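Local coordinates for SWD1-like protein (PDB 6E29) that probably serves, through its WD-repeat beta-propeller domain, as a protein-binding subunit of the COMPASS histone H3K4 methyltransferase complex, at residues 275-281 with 316-322. Numbering follows the deposited sequence. Where two conformers were deposited one is given.
Sequences NHVAFSA and EQGVIEW
In this WD-repeat beta-propeller, the extended innermost strands of two successive blades, 276-279 and 317-322, run side by side, 7° apart in direction, axes within 5.9 Å. The CA atoms of H276 and V319 lie 5.4 Å apart, those of A278 and E321 5.8 Å. G318 (phi/psi -108/-111) takes angles easier without a side chain. H276 (chi1 m, chi2 99°) lays its ring against V319 (t), whose CG2 sits 3.6 Å from the ring centroid, a CH-pi contact. Small A278 points across and leaves room for I320 (p, t), its CB 4.0 Å from I320 CG1. V277 and F279, both m, turn away onto L231 of the preceding blade. S280 CA lies over the ring face of W322 (m, chi2 85°), 3.5 Å from the centroid of its five-membered ring, another CH-pi contact. E321 (m, m) forms a salt bridge with R222; a water donates to E321 OE1 and F279 O (3.1 Å each) and accepts from W322 N (2.9 Å). W322 NE1 gives A278 O a weak hydrogen bond of 3.4 Å.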
loop_
_atom_site.group_PDB
_atom_site.type_symbol
_atom_site.label_atom_id
_atom_site.label_comp_id
_atom_site.label_asym_id
_atom_site.label_seq_id
_atom_site.Cartn_x
_atom_site.Cartn_y
_atom_site.Cartn_z
ATOM N N ASN B 275 3.512 -7.726 9.813
ATOM C CA ASN B 275 2.743 -8.197 8.685
ATOM C C ASN B 275 2.282 -7.008 7.828
ATOM O O ASN B 275 2.617 -6.917 6.643
ATOM C CB ASN B 275 1.576 -9.007 9.221
ATOM C CG ASN B 275 1.070 -9.958 8.256
ATOM O OD1 ASN B 275 1.286 -9.798 7.056
ATOM N ND2 ASN B 275 0.345 -10.943 8.735
ATOM N N HIS B 276 1.538 -6.077 8.429
ATOM C CA HIS B 276 1.095 -4.868 7.759
ATOM C C HIS B 276 1.251 -3.699 8.721
ATOM O O HIS B 276 1.301 -3.881 9.937
ATOM C CB HIS B 276 -0.362 -5.033 7.261
ATOM C CG HIS B 276 -0.452 -5.850 6.014
ATOM N ND1 HIS B 276 -0.772 -7.190 5.999
ATOM C CD2 HIS B 276 -0.138 -5.527 4.736
ATOM C CE1 HIS B 276 -0.702 -7.647 4.758
ATOM N NE2 HIS B 276 -0.304 -6.663 3.974
ATOM N N VAL B 277 1.325 -2.487 8.164
ATOM C CA VAL B 277 1.511 -1.291 8.969
ATOM C C VAL B 277 0.576 -0.217 8.444
ATOM O O VAL B 277 0.133 -0.276 7.293
ATOM C CB VAL B 277 2.946 -0.758 8.913
ATOM C CG1 VAL B 277 3.891 -1.867 9.559
ATOM C CG2 VAL B 277 3.359 -0.459 7.413
ATOM N N ALA B 278 0.326 0.787 9.296
ATOM C CA ALA B 278 -0.577 1.893 8.961
ATOM C C ALA B 278 -0.301 3.134 9.810
ATOM O O ALA B 278 0.010 3.037 10.995
ATOM C CB ALA B 278 -2.043 1.470 9.123
ATOM N N PHE B 279 -0.488 4.306 9.198
ATOM C CA PHE B 279 -0.464 5.594 9.863
ATOM C C PHE B 279 -1.851 5.922 10.368
ATOM O O PHE B 279 -2.822 5.781 9.615
ATOM C CB PHE B 279 -0.140 6.714 8.875
ATOM C CG PHE B 279 1.365 6.973 8.622
ATOM C CD1 PHE B 279 2.248 7.134 9.653
ATOM C CD2 PHE B 279 1.803 7.174 7.309
ATOM C CE1 PHE B 279 3.616 7.432 9.421
ATOM C CE2 PHE B 279 3.181 7.454 7.029
ATOM C CZ PHE B 279 4.082 7.604 8.104
ATOM N N SER B 280 -1.916 6.575 11.531
ATOM C CA SER B 280 -3.192 7.100 12.008
ATOM C C SER B 280 -3.552 8.366 11.219
ATOM O O SER B 280 -2.758 8.884 10.423
ATOM C CB SER B 280 -3.144 7.376 13.515
ATOM O OG SER B 280 -2.281 8.485 13.821
ATOM N N ALA B 281 -4.745 8.896 11.488
ATOM C CA ALA B 281 -5.332 9.987 10.694
ATOM C C ALA B 281 -4.385 11.170 10.540
ATOM O O ALA B 281 -4.275 11.752 9.445
ATOM C CB ALA B 281 -6.628 10.469 11.377
ATOM N N GLU B 316 -4.167 -14.223 14.821
ATOM C CA GLU B 316 -3.227 -13.449 14.023
ATOM C C GLU B 316 -3.971 -12.441 13.140
ATOM O O GLU B 316 -4.974 -12.771 12.505
ATOM C CB GLU B 316 -2.391 -14.403 13.155
ATOM C CG GLU B 316 -1.131 -13.738 12.597
ATOM C CD GLU B 316 -0.214 -14.690 11.832
ATOM O OE1 GLU B 316 0.623 -14.201 11.007
ATOM O OE2 GLU B 316 -0.334 -15.927 12.059
ATOM N N GLN B 317 -3.457 -11.199 13.083
ATOM C CA GLN B 317 -4.078 -10.132 12.310
ATOM C C GLN B 317 -3.259 -9.840 11.046
ATOM O O GLN B 317 -2.031 -9.938 11.044
ATOM C CB GLN B 317 -4.187 -8.848 13.142
ATOM C CG GLN B 317 -4.893 -9.072 14.479
ATOM C CD GLN B 317 -6.374 -9.303 14.280
ATOM O OE1 GLN B 317 -6.959 -8.808 13.325
ATOM N NE2 GLN B 317 -6.981 -10.057 15.172
ATOM N N GLY B 318 -3.954 -9.470 9.973
ATOM C CA GLY B 318 -3.310 -9.134 8.721
ATOM C C GLY B 318 -3.347 -7.658 8.424
ATOM O O GLY B 318 -2.658 -6.852 9.071
ATOM N N VAL B 319 -4.129 -7.277 7.403
ATOM C CA VAL B 319 -4.133 -5.872 6.969
ATOM C C VAL B 319 -4.769 -5.028 8.044
ATOM O O VAL B 319 -5.820 -5.399 8.583
ATOM C CB VAL B 319 -4.899 -5.716 5.645
ATOM C CG1 VAL B 319 -5.363 -4.250 5.413
ATOM C CG2 VAL B 319 -4.003 -6.183 4.480
ATOM N N ILE B 320 -4.204 -3.829 8.300
ATOM C CA ILE B 320 -4.828 -2.918 9.263
ATOM C C ILE B 320 -4.969 -1.551 8.611
ATOM O O ILE B 320 -4.214 -1.194 7.712
ATOM C CB ILE B 320 -4.017 -2.825 10.587
ATOM C CG1 ILE B 320 -2.628 -2.268 10.273
ATOM C CG2 ILE B 320 -3.927 -4.247 11.255
ATOM C CD1 ILE B 320 -1.785 -2.104 11.483
ATOM N N GLU B 321 -5.915 -0.759 9.102
ATOM C CA GLU B 321 -6.159 0.564 8.529
ATOM C C GLU B 321 -6.752 1.448 9.601
ATOM O O GLU B 321 -7.652 1.008 10.325
ATOM C CB GLU B 321 -7.159 0.525 7.371
ATOM C CG GLU B 321 -6.588 -0.074 6.133
ATOM C CD GLU B 321 -5.465 0.783 5.566
ATOM O OE1 GLU B 321 -5.584 2.040 5.553
ATOM O OE2 GLU B 321 -4.458 0.183 5.162
ATOM N N TRP B 322 -6.262 2.674 9.723
ATOM C CA TRP B 322 -6.896 3.633 10.616
ATOM C C TRP B 322 -7.992 4.428 9.906
ATOM O O TRP B 322 -7.872 4.738 8.709
ATOM C CB TRP B 322 -5.872 4.649 11.121
ATOM C CG TRP B 322 -4.788 4.123 12.039
ATOM C CD1 TRP B 322 -3.597 3.539 11.668
ATOM C CD2 TRP B 322 -4.760 4.220 13.467
ATOM N NE1 TRP B 322 -2.829 3.279 12.792
ATOM C CE2 TRP B 322 -3.515 3.707 13.897
ATOM C CE3 TRP B 322 -5.651 4.719 14.424
ATOM C CZ2 TRP B 322 -3.164 3.650 15.232
ATOM C CZ3 TRP B 322 -5.290 4.656 15.754
ATOM C CH2 TRP B 322 -4.066 4.135 16.137
HETATM O O HOH W 1 -4.429 3.808 7.772
#